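Local atomic coordinates of outer membrane protein Omp121 (Bacteroides thetaiotaomicron, PDB entry 5FQ8), a protein that sits in the bacterial outer membrane as a TonB-dependent receptor with a plugged beta barrel, and probably takes up substrates such as peptides. Residues M759-F764 with N958-N963; S92-T97 with T742-L747; F568-L573 with L652-F657; S58-S63 with A139-L144. All coordinates share one frame; numbering follows the deposited sequence.

Interaction 1: residues M759-F764 with N958-N963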
loop_
_atom_site.group_PDB
_atom_site.type_symbol
_atom_site.label_atom_id
_atom_site.label_comp_id
_atom_site.label_asym_id
_atom_site.label_seq_id
_atom_site.Cartn_x
_atom_site.Cartn_y
_atom_site.Cartn_z
ATOM N N MET B 759 -21.260 -30.836 24.381
ATOM C CA MET B 759 -21.581 -29.600 25.071
ATOM C C MET B 759 -22.233 -28.617 24.111
ATOM O O MET B 759 -22.166 -28.792 22.891
ATOM C CB MET B 759 -20.309 -28.985 25.672
ATOM C CG MET B 759 -19.423 -29.960 26.406
ATOM S SD MET B 759 -18.446 -29.139 27.648
ATOM C CE MET B 759 -19.722 -28.374 28.609
ATOM N N PRO B 760 -22.876 -27.576 24.624
ATOM C CA PRO B 760 -23.528 -26.618 23.736
ATOM C C PRO B 760 -22.513 -25.835 22.933
ATOM O O PRO B 760 -21.328 -25.787 23.256
ATOM C CB PRO B 760 -24.293 -25.702 24.698
ATOM C CG PRO B 760 -24.414 -26.435 25.934
ATOM C CD PRO B 760 -23.179 -27.278 26.031
ATOM N N VAL B 761 -22.999 -25.210 21.865
ATOM C CA VAL B 761 -22.136 -24.347 21.077
ATOM C C VAL B 761 -21.688 -23.174 21.922
ATOM O O VAL B 761 -22.496 -22.536 22.600
ATOM C CB VAL B 761 -22.862 -23.865 19.820
ATOM C CG1 VAL B 761 -22.199 -22.646 19.314
ATOM C CG2 VAL B 761 -22.827 -24.920 18.768
ATOM N N GLY B 762 -20.394 -22.894 21.901
ATOM C CA GLY B 762 -19.887 -21.706 22.550
ATOM C C GLY B 762 -19.529 -21.872 24.005
ATOM O O GLY B 762 -19.842 -21.001 24.809
ATOM N N VAL B 763 -18.848 -22.960 24.360
ATOM C CA VAL B 763 -18.431 -23.170 25.738
ATOM C C VAL B 763 -17.254 -22.273 26.071
ATOM O O VAL B 763 -16.326 -22.125 25.275
ATOM C CB VAL B 763 -18.072 -24.643 25.955
ATOM C CG1 VAL B 763 -17.547 -24.841 27.349
ATOM C CG2 VAL B 763 -19.281 -25.490 25.730
ATOM N N PHE B 764 -17.282 -21.668 27.253
ATOM C CA PHE B 764 -16.196 -20.813 27.715
ATOM C C PHE B 764 -15.309 -21.559 28.692
ATOM O O PHE B 764 -15.801 -22.298 29.544
ATOM C CB PHE B 764 -16.713 -19.572 28.423
ATOM C CG PHE B 764 -17.111 -18.473 27.516
ATOM C CD1 PHE B 764 -16.201 -17.519 27.135
ATOM C CD2 PHE B 764 -18.405 -18.376 27.074
ATOM C CE1 PHE B 764 -16.565 -16.496 26.326
ATOM C CE2 PHE B 764 -18.784 -17.357 26.280
ATOM C CZ PHE B 764 -17.858 -16.406 25.896
ATOM N N ASN B 958 -21.471 -9.847 13.770
ATOM C CA ASN B 958 -22.874 -10.142 13.964
ATOM C C ASN B 958 -23.192 -11.612 13.823
ATOM O O ASN B 958 -24.352 -11.953 13.620
ATOM C CB ASN B 958 -23.698 -9.352 12.960
ATOM C CG ASN B 958 -23.513 -9.849 11.552
ATOM O OD1 ASN B 958 -22.473 -10.371 11.207
ATOM N ND2 ASN B 958 -24.529 -9.695 10.732
ATOM N N ASP B 959 -22.201 -12.493 13.880
ATOM C CA ASP B 959 -22.541 -13.903 13.821
ATOM C C ASP B 959 -21.974 -14.646 15.019
ATOM O O ASP B 959 -21.910 -14.097 16.122
ATOM C CB ASP B 959 -22.063 -14.521 12.516
ATOM C CG ASP B 959 -22.913 -15.682 12.101
ATOM O OD1 ASP B 959 -22.844 -16.715 12.773
ATOM O OD2 ASP B 959 -23.677 -15.574 11.130
ATOM N N LEU B 960 -21.570 -15.898 14.815
ATOM C CA LEU B 960 -21.147 -16.740 15.928
ATOM C C LEU B 960 -19.980 -16.140 16.695
ATOM O O LEU B 960 -20.021 -16.045 17.920
ATOM C CB LEU B 960 -20.783 -18.125 15.425
ATOM C CG LEU B 960 -20.306 -18.974 16.581
ATOM C CD1 LEU B 960 -21.484 -19.270 17.420
ATOM C CD2 LEU B 960 -19.731 -20.235 16.057
ATOM N N GLU B 961 -18.925 -15.730 15.997
ATOM C CA GLU B 961 -17.748 -15.263 16.715
ATOM C C GLU B 961 -18.043 -14.022 17.531
ATOM O O GLU B 961 -17.301 -13.728 18.464
ATOM C CB GLU B 961 -16.600 -14.982 15.758
ATOM C CG GLU B 961 -16.005 -16.227 15.120
ATOM C CD GLU B 961 -14.967 -15.927 14.079
ATOM O OE1 GLU B 961 -14.383 -14.834 14.113
ATOM O OE2 GLU B 961 -14.751 -16.790 13.215
ATOM N N GLY B 962 -19.121 -13.308 17.224
ATOM C CA GLY B 962 -19.479 -12.162 18.030
ATOM C C GLY B 962 -19.958 -12.535 19.418
ATOM O O GLY B 962 -19.864 -11.730 20.353
ATOM N N ASN B 963 -20.456 -13.755 19.581
ATOM C CA ASN B 963 -20.987 -14.166 20.865
ATOM C C ASN B 963 -19.921 -14.253 21.939
ATOM O O ASN B 963 -20.268 -14.372 23.113
ATOM C CB ASN B 963 -21.701 -15.504 20.728
ATOM C CG ASN B 963 -23.095 -15.359 20.153
ATOM O OD1 ASN B 963 -23.822 -14.443 20.503
ATOM N ND2 ASN B 963 -23.468 -16.256 19.258
#
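Val761 is the first residue of 759-764 to meet the other segment: its CG1 lies 3.9 Å from CD1 of Leu960, and the two side chains cross obliquely. The torsion of Val761 places this branch, with CG1 roughly anti to the backbone N (chi1 159°). Behind Val761 the chain is held from outside, its carbonyl O accepting a hydrogen bond from Asn799 ND2. At Gly762 the backbone turns a corner with a positive phi of 88°, which takes the chain into strand 763-766 of a four-stranded antiparallel sheet. Val763 lies in that strand and pairs through its backbone with Tyr754. Phe764 then brings its ring back to the contact, CZ lying 4.2 Å from the carbonyl O of Asn963, which sits at the ring edge near its plane. The partner segment, in the loop between strands 928-941 and 965-966, runs into a short 3-10 turn at 961-963, where Asn963 N bonds to Leu960 O at 2.9 Å. Next to it, Asp959 reaches the plug through Asn98 and Gln99. What joins the two segments is therefore one methyl-to-methyl contact and a ring edge beside a carbonyl oxygen, a mostly buried and largely apolar meeting that rests on shape more than on directed bonds.

Interaction 2: residues S92-T97 with T742-L747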
loop_
_atom_site.group_PDB
_atom_site.type_symbol
_atom_site.label_atom_id
_atom_site.label_comp_id
_atom_site.label_asym_id
_atom_site.label_seq_id
_atom_site.Cartn_x
_atom_site.Cartn_y
_atom_site.Cartn_z
ATOM N N SER B 92 -26.198 -23.193 13.697
ATOM C CA SER B 92 -25.868 -24.469 13.095
ATOM C C SER B 92 -24.480 -24.478 12.493
ATOM O O SER B 92 -23.799 -25.503 12.529
ATOM C CB SER B 92 -26.875 -24.818 12.011
ATOM O OG SER B 92 -28.183 -24.772 12.529
ATOM N N SER B 93 -24.046 -23.351 11.944
ATOM C CA SER B 93 -22.765 -23.258 11.259
ATOM C C SER B 93 -21.697 -22.945 12.294
ATOM O O SER B 93 -21.761 -21.910 12.964
ATOM C CB SER B 93 -22.832 -22.184 10.172
ATOM O OG SER B 93 -21.735 -22.244 9.276
ATOM N N LEU B 94 -20.730 -23.847 12.456
ATOM C CA LEU B 94 -19.747 -23.617 13.500
ATOM C C LEU B 94 -18.815 -22.487 13.128
ATOM O O LEU B 94 -18.291 -21.808 14.006
ATOM C CB LEU B 94 -18.963 -24.880 13.786
ATOM C CG LEU B 94 -18.668 -25.048 15.259
ATOM C CD1 LEU B 94 -19.957 -24.912 16.003
ATOM C CD2 LEU B 94 -18.078 -26.411 15.473
ATOM N N SER B 95 -18.585 -22.279 11.848
ATOM C CA SER B 95 -18.034 -21.021 11.395
ATOM C C SER B 95 -18.316 -20.874 9.929
ATOM O O SER B 95 -17.946 -21.737 9.129
ATOM C CB SER B 95 -16.545 -20.925 11.661
ATOM O OG SER B 95 -16.325 -20.337 12.925
ATOM N N GLY B 96 -19.044 -19.816 9.592
ATOM C CA GLY B 96 -19.679 -18.954 10.578
ATOM C C GLY B 96 -20.818 -18.152 9.963
ATOM O O GLY B 96 -20.892 -16.932 10.088
ATOM N N THR B 97 -21.706 -18.856 9.274
ATOM C CA THR B 97 -22.781 -18.237 8.508
ATOM C C THR B 97 -24.114 -18.676 9.096
ATOM O O THR B 97 -24.617 -19.756 8.770
ATOM C CB THR B 97 -22.690 -18.627 7.045
ATOM O OG1 THR B 97 -21.374 -18.353 6.553
ATOM C CG2 THR B 97 -23.719 -17.846 6.244
ATOM N N THR B 742 -12.451 -27.357 19.630
ATOM C CA THR B 742 -11.964 -26.480 18.574
ATOM C C THR B 742 -12.343 -25.046 18.892
ATOM O O THR B 742 -13.461 -24.776 19.289
ATOM C CB THR B 742 -12.504 -26.889 17.204
ATOM O OG1 THR B 742 -11.880 -26.099 16.197
ATOM C CG2 THR B 742 -13.984 -26.706 17.111
ATOM N N THR B 743 -11.403 -24.138 18.728
ATOM C CA THR B 743 -11.616 -22.754 19.105
ATOM C C THR B 743 -12.534 -22.046 18.119
ATOM O O THR B 743 -12.403 -22.213 16.907
ATOM C CB THR B 743 -10.286 -22.020 19.161
ATOM O OG1 THR B 743 -9.352 -22.766 19.938
ATOM C CG2 THR B 743 -10.464 -20.678 19.779
ATOM N N ILE B 744 -13.462 -21.253 18.649
ATOM C CA ILE B 744 -14.285 -20.358 17.850
ATOM C C ILE B 744 -13.779 -18.925 17.917
ATOM O O ILE B 744 -13.756 -18.222 16.908
ATOM C CB ILE B 744 -15.756 -20.451 18.295
ATOM C CG1 ILE B 744 -16.345 -21.786 17.893
ATOM C CG2 ILE B 744 -16.574 -19.364 17.680
ATOM C CD1 ILE B 744 -17.709 -21.991 18.452
ATOM N N TYR B 745 -13.374 -18.490 19.099
ATOM C CA TYR B 745 -12.659 -17.243 19.284
ATOM C C TYR B 745 -12.106 -17.264 20.693
ATOM O O TYR B 745 -12.677 -17.914 21.565
ATOM C CB TYR B 745 -13.549 -16.018 19.060
ATOM C CG TYR B 745 -12.736 -14.782 18.977
ATOM C CD1 TYR B 745 -12.184 -14.382 17.771
ATOM C CD2 TYR B 745 -12.463 -14.037 20.107
ATOM C CE1 TYR B 745 -11.410 -13.275 17.690
ATOM C CE2 TYR B 745 -11.686 -12.921 20.029
ATOM C CZ TYR B 745 -11.163 -12.552 18.812
ATOM O OH TYR B 745 -10.386 -11.447 18.716
ATOM N N GLY B 746 -10.983 -16.581 20.909
ATOM C CA GLY B 746 -10.341 -16.667 22.212
ATOM C C GLY B 746 -8.977 -16.027 22.333
ATOM O O GLY B 746 -8.185 -16.086 21.402
ATOM N N LEU B 747 -8.685 -15.420 23.472
ATOM C CA LEU B 747 -7.391 -14.800 23.699
ATOM C C LEU B 747 -6.327 -15.841 24.028
ATOM O O LEU B 747 -6.614 -16.893 24.598
ATOM C CB LEU B 747 -7.487 -13.795 24.833
ATOM C CG LEU B 747 -8.623 -12.789 24.709
ATOM C CD1 LEU B 747 -8.719 -11.968 25.967
ATOM C CD2 LEU B 747 -8.424 -11.889 23.514
#
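Leu94, in a loop of the plug domain, packs against Ile744 where strand 741-746 is broken by a classic beta bulge: Ile744 and Tyr745 both face Met753 on the neighbouring strand. The denser part of the contact is largely apolar and buried. Leu94 forks over the strand, with CD1 4.4 Å from Ile744 CD1 and CD2 4.4 Å from Thr742 CG2. Ile744 reaches out because its chain is extended past CG1 (chi2 173°), and CG1 itself lies 4.3 Å from the carbonyl O of Leu94. Even here the spacing is comfortable, and other groups complete the cluster: Ala755 lies against Leu94, Thr742 and Ile744, while Leu694 and Ile697 cover more of Leu94. Thr742 turns its methyl to the plug and its OG1 elsewhere, in a weak hydrogen bond with Ala680 N. Between the two contact residues, Thr743 packs on the backbone of a bound peptide. The looser side begins at Ser95, partly exposed and just ahead of the cis peptide bond to Gly96, where the loop draws away from the strand. Its CB points toward 742-747, yet its side chain comes no nearer than 4.9 Å, from OG to Ile744 CG2. Instead of crossing to the strand, Ser95 OG turns back on its own loop and donates to Leu94 O at 2.7 Å, in the carbonyl plane and on a lone pair, with a C=O...OG angle of 109°.

Interaction 3: residues F568-L573 with L652-F657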
loop_
_atom_site.group_PDB
_atom_site.type_symbol
_atom_site.label_atom_id
_atom_site.label_comp_id
_atom_site.label_asym_id
_atom_site.label_seq_id
_atom_site.Cartn_x
_atom_site.Cartn_y
_atom_site.Cartn_z
ATOM N N PHE B 568 -53.338 -29.658 8.832
ATOM C CA PHE B 568 -54.691 -30.169 9.005
ATOM C C PHE B 568 -55.477 -29.129 9.786
ATOM O O PHE B 568 -55.214 -28.910 10.969
ATOM C CB PHE B 568 -54.646 -31.513 9.720
ATOM C CG PHE B 568 -55.979 -32.060 10.096
ATOM C CD1 PHE B 568 -56.920 -32.360 9.138
ATOM C CD2 PHE B 568 -56.267 -32.332 11.419
ATOM C CE1 PHE B 568 -58.131 -32.889 9.501
ATOM C CE2 PHE B 568 -57.471 -32.856 11.787
ATOM C CZ PHE B 568 -58.406 -33.138 10.830
ATOM N N ILE B 569 -56.399 -28.451 9.112
ATOM C CA ILE B 569 -57.243 -27.458 9.760
ATOM C C ILE B 569 -58.512 -28.180 10.187
ATOM O O ILE B 569 -59.419 -28.383 9.388
ATOM C CB ILE B 569 -57.555 -26.273 8.849
ATOM C CG1 ILE B 569 -56.289 -25.711 8.246
ATOM C CG2 ILE B 569 -58.232 -25.183 9.635
ATOM C CD1 ILE B 569 -56.080 -26.187 6.871
ATOM N N PHE B 570 -58.570 -28.576 11.450
ATOM C CA PHE B 570 -59.764 -29.218 11.967
ATOM C C PHE B 570 -60.823 -28.220 12.389
ATOM O O PHE B 570 -61.881 -28.640 12.851
ATOM C CB PHE B 570 -59.408 -30.127 13.139
ATOM C CG PHE B 570 -58.521 -29.481 14.142
ATOM C CD1 PHE B 570 -59.046 -28.701 15.150
ATOM C CD2 PHE B 570 -57.160 -29.653 14.079
ATOM C CE1 PHE B 570 -58.232 -28.101 16.076
ATOM C CE2 PHE B 570 -56.334 -29.053 14.999
ATOM C CZ PHE B 570 -56.873 -28.273 16.000
ATOM N N SER B 571 -60.566 -26.922 12.267
ATOM C CA SER B 571 -61.623 -25.939 12.455
ATOM C C SER B 571 -62.766 -26.240 11.510
ATOM O O SER B 571 -63.806 -26.750 11.933
ATOM C CB SER B 571 -61.118 -24.530 12.204
ATOM O OG SER B 571 -60.293 -24.112 13.258
ATOM N N GLU B 572 -62.577 -25.907 10.234
ATOM C CA GLU B 572 -63.539 -26.276 9.209
ATOM C C GLU B 572 -63.785 -27.774 9.248
ATOM O O GLU B 572 -62.863 -28.558 9.479
ATOM C CB GLU B 572 -63.025 -25.861 7.837
ATOM C CG GLU B 572 -62.844 -24.382 7.681
ATOM C CD GLU B 572 -62.184 -24.039 6.376
ATOM O OE1 GLU B 572 -62.311 -24.848 5.437
ATOM O OE2 GLU B 572 -61.528 -22.977 6.295
ATOM N N LEU B 573 -65.038 -28.158 9.034
ATOM C CA LEU B 573 -65.491 -29.535 9.208
ATOM C C LEU B 573 -64.875 -30.140 10.475
ATOM O O LEU B 573 -64.082 -31.083 10.445
ATOM C CB LEU B 573 -65.189 -30.364 7.957
ATOM C CG LEU B 573 -65.935 -29.922 6.682
ATOM C CD1 LEU B 573 -65.624 -30.820 5.491
ATOM C CD2 LEU B 573 -67.444 -29.849 6.905
ATOM N N LEU B 652 -48.992 -26.327 16.585
ATOM C CA LEU B 652 -50.425 -26.118 16.769
ATOM C C LEU B 652 -50.745 -24.631 16.807
ATOM O O LEU B 652 -50.078 -23.859 17.500
ATOM C CB LEU B 652 -50.928 -26.779 18.057
ATOM C CG LEU B 652 -52.410 -26.602 18.413
ATOM C CD1 LEU B 652 -53.292 -27.108 17.316
ATOM C CD2 LEU B 652 -52.707 -27.345 19.662
ATOM N N ASN B 653 -51.795 -24.249 16.087
ATOM C CA ASN B 653 -52.216 -22.863 15.957
ATOM C C ASN B 653 -53.725 -22.814 16.143
ATOM O O ASN B 653 -54.457 -23.498 15.427
ATOM C CB ASN B 653 -51.803 -22.322 14.585
ATOM C CG ASN B 653 -52.144 -20.868 14.395
ATOM O OD1 ASN B 653 -52.298 -20.123 15.351
ATOM N ND2 ASN B 653 -52.251 -20.454 13.149
ATOM N N MET B 654 -54.194 -22.024 17.106
ATOM C CA MET B 654 -55.623 -21.886 17.340
ATOM C C MET B 654 -55.991 -20.444 17.643
ATOM O O MET B 654 -55.244 -19.722 18.304
ATOM C CB MET B 654 -56.102 -22.764 18.492
ATOM C CG MET B 654 -56.121 -24.236 18.207
ATOM S SD MET B 654 -56.847 -25.124 19.566
ATOM C CE MET B 654 -56.764 -26.793 18.972
ATOM N N ALA B 655 -57.162 -20.038 17.168
ATOM C CA ALA B 655 -57.727 -18.739 17.484
ATOM C C ALA B 655 -59.126 -18.937 18.040
ATOM O O ALA B 655 -59.772 -19.953 17.781
ATOM C CB ALA B 655 -57.755 -17.830 16.260
ATOM N N PHE B 656 -59.585 -17.969 18.826
ATOM C CA PHE B 656 -60.885 -18.069 19.473
ATOM C C PHE B 656 -61.575 -16.714 19.467
ATOM O O PHE B 656 -60.938 -15.672 19.304
ATOM C CB PHE B 656 -60.770 -18.561 20.920
ATOM C CG PHE B 656 -59.931 -19.791 21.088
ATOM C CD1 PHE B 656 -60.466 -21.044 20.862
ATOM C CD2 PHE B 656 -58.614 -19.695 21.502
ATOM C CE1 PHE B 656 -59.704 -22.176 21.033
ATOM C CE2 PHE B 656 -57.844 -20.820 21.662
ATOM C CZ PHE B 656 -58.385 -22.064 21.429
ATOM N N PHE B 657 -62.888 -16.750 19.662
ATOM C CA PHE B 657 -63.717 -15.565 19.877
ATOM C C PHE B 657 -63.406 -14.474 18.859
ATOM O O PHE B 657 -63.033 -13.355 19.205
ATOM C CB PHE B 657 -63.544 -15.042 21.296
ATOM C CG PHE B 657 -63.592 -16.115 22.348
ATOM C CD1 PHE B 657 -64.524 -17.135 22.288
ATOM C CD2 PHE B 657 -62.686 -16.112 23.391
ATOM C CE1 PHE B 657 -64.550 -18.123 23.258
ATOM C CE2 PHE B 657 -62.701 -17.095 24.359
ATOM C CZ PHE B 657 -63.634 -18.101 24.296
#
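Phe570 reaches Met654 and Leu652 across an intervening strand of the transmembrane barrel. Strand 558-569, which leads up to it, and strand 643-656 are not neighbours: both pair antiparallel with 582-596, which runs between them. The contact is thus a side-chain bridge over a three-strand patch of barrel wall, on the surface of the protein.

The apolar contacts carry it entirely. Phe570 CG is placed between the backbone N and the carbonyl carbon (chi1 48°), and this swings the ring out of the chain end toward the far strand. From the other side Met654 stretches out fully beyond CG, with chi2 -174° and chi3 179°, and crosses the aromatic side chain at about a right angle. Its terminal CE is the atom that arrives, 3.3 Å from Phe570 CZ and 3.5 Å from Phe570 CE1. The methyl lies at the ring's edge, near its plane, so neither face of the ring is used by Met654.

Within 568-573 the two phenylalanines also touch. Phe568 offers a face to Phe570 CA, which stands 4.2 Å above its plane and offset toward the rim, while Phe568 CD2 comes to the edge of the Phe570 ring.

Backbone bonds tie both segments to the strand between them: Phe568 pairs with Ile587, Ser571 with Gly585 and Asn653 with Lys586. Phe663, one strand further on, touches Leu652 and Met654. The last touch is made by Leu652 CD1, which also meets the ring edge, 4.0 Å from Phe570 CZ.

Interaction 4: residues S58-S63 with A139-L144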
loop_
_atom_site.group_PDB
_atom_site.type_symbol
_atom_site.label_atom_id
_atom_site.label_comp_id
_atom_site.label_asym_id
_atom_site.label_seq_id
_atom_site.Cartn_x
_atom_site.Cartn_y
_atom_site.Cartn_z
ATOM N N SER B 58 -33.487 3.041 11.398
ATOM C CA SER B 58 -32.891 3.060 10.064
ATOM C C SER B 58 -32.932 1.708 9.392
ATOM O O SER B 58 -32.666 1.613 8.195
ATOM C CB SER B 58 -31.444 3.502 10.145
ATOM O OG SER B 58 -30.645 2.406 10.518
ATOM N N ASP B 59 -33.299 0.686 10.125
ATOM C CA ASP B 59 -33.031 -0.692 9.784
ATOM C C ASP B 59 -34.342 -1.460 9.796
ATOM O O ASP B 59 -35.215 -1.198 10.623
ATOM C CB ASP B 59 -32.018 -1.230 10.791
ATOM C CG ASP B 59 -32.001 -2.697 10.846
ATOM O OD1 ASP B 59 -31.789 -3.328 9.804
ATOM O OD2 ASP B 59 -32.203 -3.229 11.941
ATOM N N VAL B 60 -34.495 -2.382 8.855
ATOM C CA VAL B 60 -35.740 -3.127 8.771
ATOM C C VAL B 60 -35.877 -4.158 9.877
ATOM O O VAL B 60 -37.002 -4.534 10.209
ATOM C CB VAL B 60 -35.839 -3.775 7.379
ATOM C CG1 VAL B 60 -36.131 -5.238 7.457
ATOM C CG2 VAL B 60 -36.915 -3.114 6.616
ATOM N N MET B 61 -34.771 -4.577 10.493
ATOM C CA MET B 61 -34.750 -5.727 11.382
ATOM C C MET B 61 -34.697 -5.391 12.857
ATOM O O MET B 61 -35.188 -6.174 13.660
ATOM C CB MET B 61 -33.552 -6.603 11.055
ATOM C CG MET B 61 -33.705 -7.302 9.774
ATOM S SD MET B 61 -35.040 -8.424 9.961
ATOM C CE MET B 61 -35.468 -8.741 8.305
ATOM N N SER B 62 -34.083 -4.281 13.252
ATOM C CA SER B 62 -33.780 -4.103 14.664
ATOM C C SER B 62 -35.016 -3.780 15.482
ATOM O O SER B 62 -35.002 -3.949 16.707
ATOM C CB SER B 62 -32.720 -3.021 14.844
ATOM O OG SER B 62 -33.201 -1.736 14.532
ATOM N N SER B 63 -36.083 -3.329 14.827
ATOM C CA SER B 63 -37.331 -3.090 15.527
ATOM C C SER B 63 -37.952 -4.389 16.013
ATOM O O SER B 63 -38.626 -4.401 17.046
ATOM C CB SER B 63 -38.297 -2.340 14.613
ATOM O OG SER B 63 -38.543 -3.076 13.432
ATOM N N ALA B 139 -44.034 -3.871 2.514
ATOM C CA ALA B 139 -45.434 -4.176 2.745
ATOM C C ALA B 139 -45.563 -5.300 3.752
ATOM O O ALA B 139 -46.205 -5.152 4.793
ATOM C CB ALA B 139 -46.117 -4.544 1.434
ATOM N N ASN B 140 -44.911 -6.415 3.480
ATOM C CA ASN B 140 -45.040 -7.601 4.305
ATOM C C ASN B 140 -43.681 -8.260 4.474
ATOM O O ASN B 140 -42.889 -8.328 3.534
ATOM C CB ASN B 140 -46.041 -8.561 3.674
ATOM C CG ASN B 140 -45.979 -9.924 4.267
ATOM O OD1 ASN B 140 -46.506 -10.152 5.338
ATOM N ND2 ASN B 140 -45.342 -10.850 3.572
ATOM N N MET B 141 -43.405 -8.725 5.679
ATOM C CA MET B 141 -42.244 -9.552 5.948
ATOM C C MET B 141 -42.709 -10.863 6.538
ATOM O O MET B 141 -43.449 -10.870 7.517
ATOM C CB MET B 141 -41.277 -8.877 6.909
ATOM C CG MET B 141 -40.282 -9.835 7.510
ATOM S SD MET B 141 -39.213 -8.962 8.604
ATOM C CE MET B 141 -38.755 -7.624 7.555
ATOM N N THR B 142 -42.251 -11.961 5.970
ATOM C CA THR B 142 -42.597 -13.287 6.452
ATOM C C THR B 142 -41.330 -14.099 6.657
ATOM O O THR B 142 -40.536 -14.269 5.728
ATOM C CB THR B 142 -43.528 -13.974 5.473
ATOM O OG1 THR B 142 -44.813 -13.375 5.576
ATOM C CG2 THR B 142 -43.639 -15.441 5.775
ATOM N N ILE B 143 -41.153 -14.595 7.877
ATOM C CA ILE B 143 -39.950 -15.295 8.312
ATOM C C ILE B 143 -40.257 -16.779 8.332
ATOM O O ILE B 143 -41.083 -17.232 9.125
ATOM C CB ILE B 143 -39.500 -14.805 9.689
ATOM C CG1 ILE B 143 -39.000 -13.380 9.580
ATOM C CG2 ILE B 143 -38.444 -15.688 10.237
ATOM C CD1 ILE B 143 -38.460 -12.854 10.829
ATOM N N LEU B 144 -39.614 -17.543 7.464
ATOM C CA LEU B 144 -39.753 -18.993 7.481
ATOM C C LEU B 144 -38.695 -19.553 8.420
ATOM O O LEU B 144 -37.496 -19.431 8.158
ATOM C CB LEU B 144 -39.599 -19.565 6.075
ATOM C CG LEU B 144 -40.500 -18.910 5.043
ATOM C CD1 LEU B 144 -40.249 -19.499 3.691
ATOM C CD2 LEU B 144 -41.918 -19.138 5.444
#
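Met141 points from strand 138-144 of the plug toward Val60 and Met61 in the loop that follows helix 49-54. The backbones stay well apart, 9.6 Å between the CA atoms of Val60 and Met141, and the methionine spans most of that gap. Its CB bond is aimed at the loop. CG sits anti to the backbone N (chi1 164°) and the chain runs straight on, so CB and CG serve as a stalk and make no close contact with the loop. SD is the first atom to arrive, 3.8 Å from CE of Met61, whose chain bends at chi2 and comes in at a slant to the end of Met141. At CE the chain finally turns, and this methyl does most of the work: it lies 3.5 Å from CG1 of Val60, the two side chains meeting tip to tip, and 3.6 Å from CE of Met61. Ile52 of helix 49-54 and Ile164 of strand 161-166 both touch Val60 and Met141, and Val162 adds to the cover over Met61. The loop is braced by Asp59, whose OD1 takes a weak, nearly straight hydrogen bond from Met61 N. Each of the touching groups is a methyl or a thioether sulfur, all buried, so loop, helix and sheet are joined by dispersion and exclusion of water, in the hydrophobic core of the plug.

In the fold
From the N terminus, interaction 4 opens at 58-63 and closes at 139-144, wholly inside the plug. Before it closes, interaction 2 opens at 92-97, so the two cross along the chain; interaction 2 closes only at 742-747, joining the plug to the small sheet that contains 741-746. Within that long span interaction 3 closes its own shorter loop in the barrel wall, about 42 Å away between centres. Interaction 1 follows in series, linking the same small sheet to the loop at 958-963. Interactions 1 and 2 are direct neighbours, their centres about 6 Å apart, and Leu960 touches both Leu94 and Ile744, making one junction of plug, sheet and late loop.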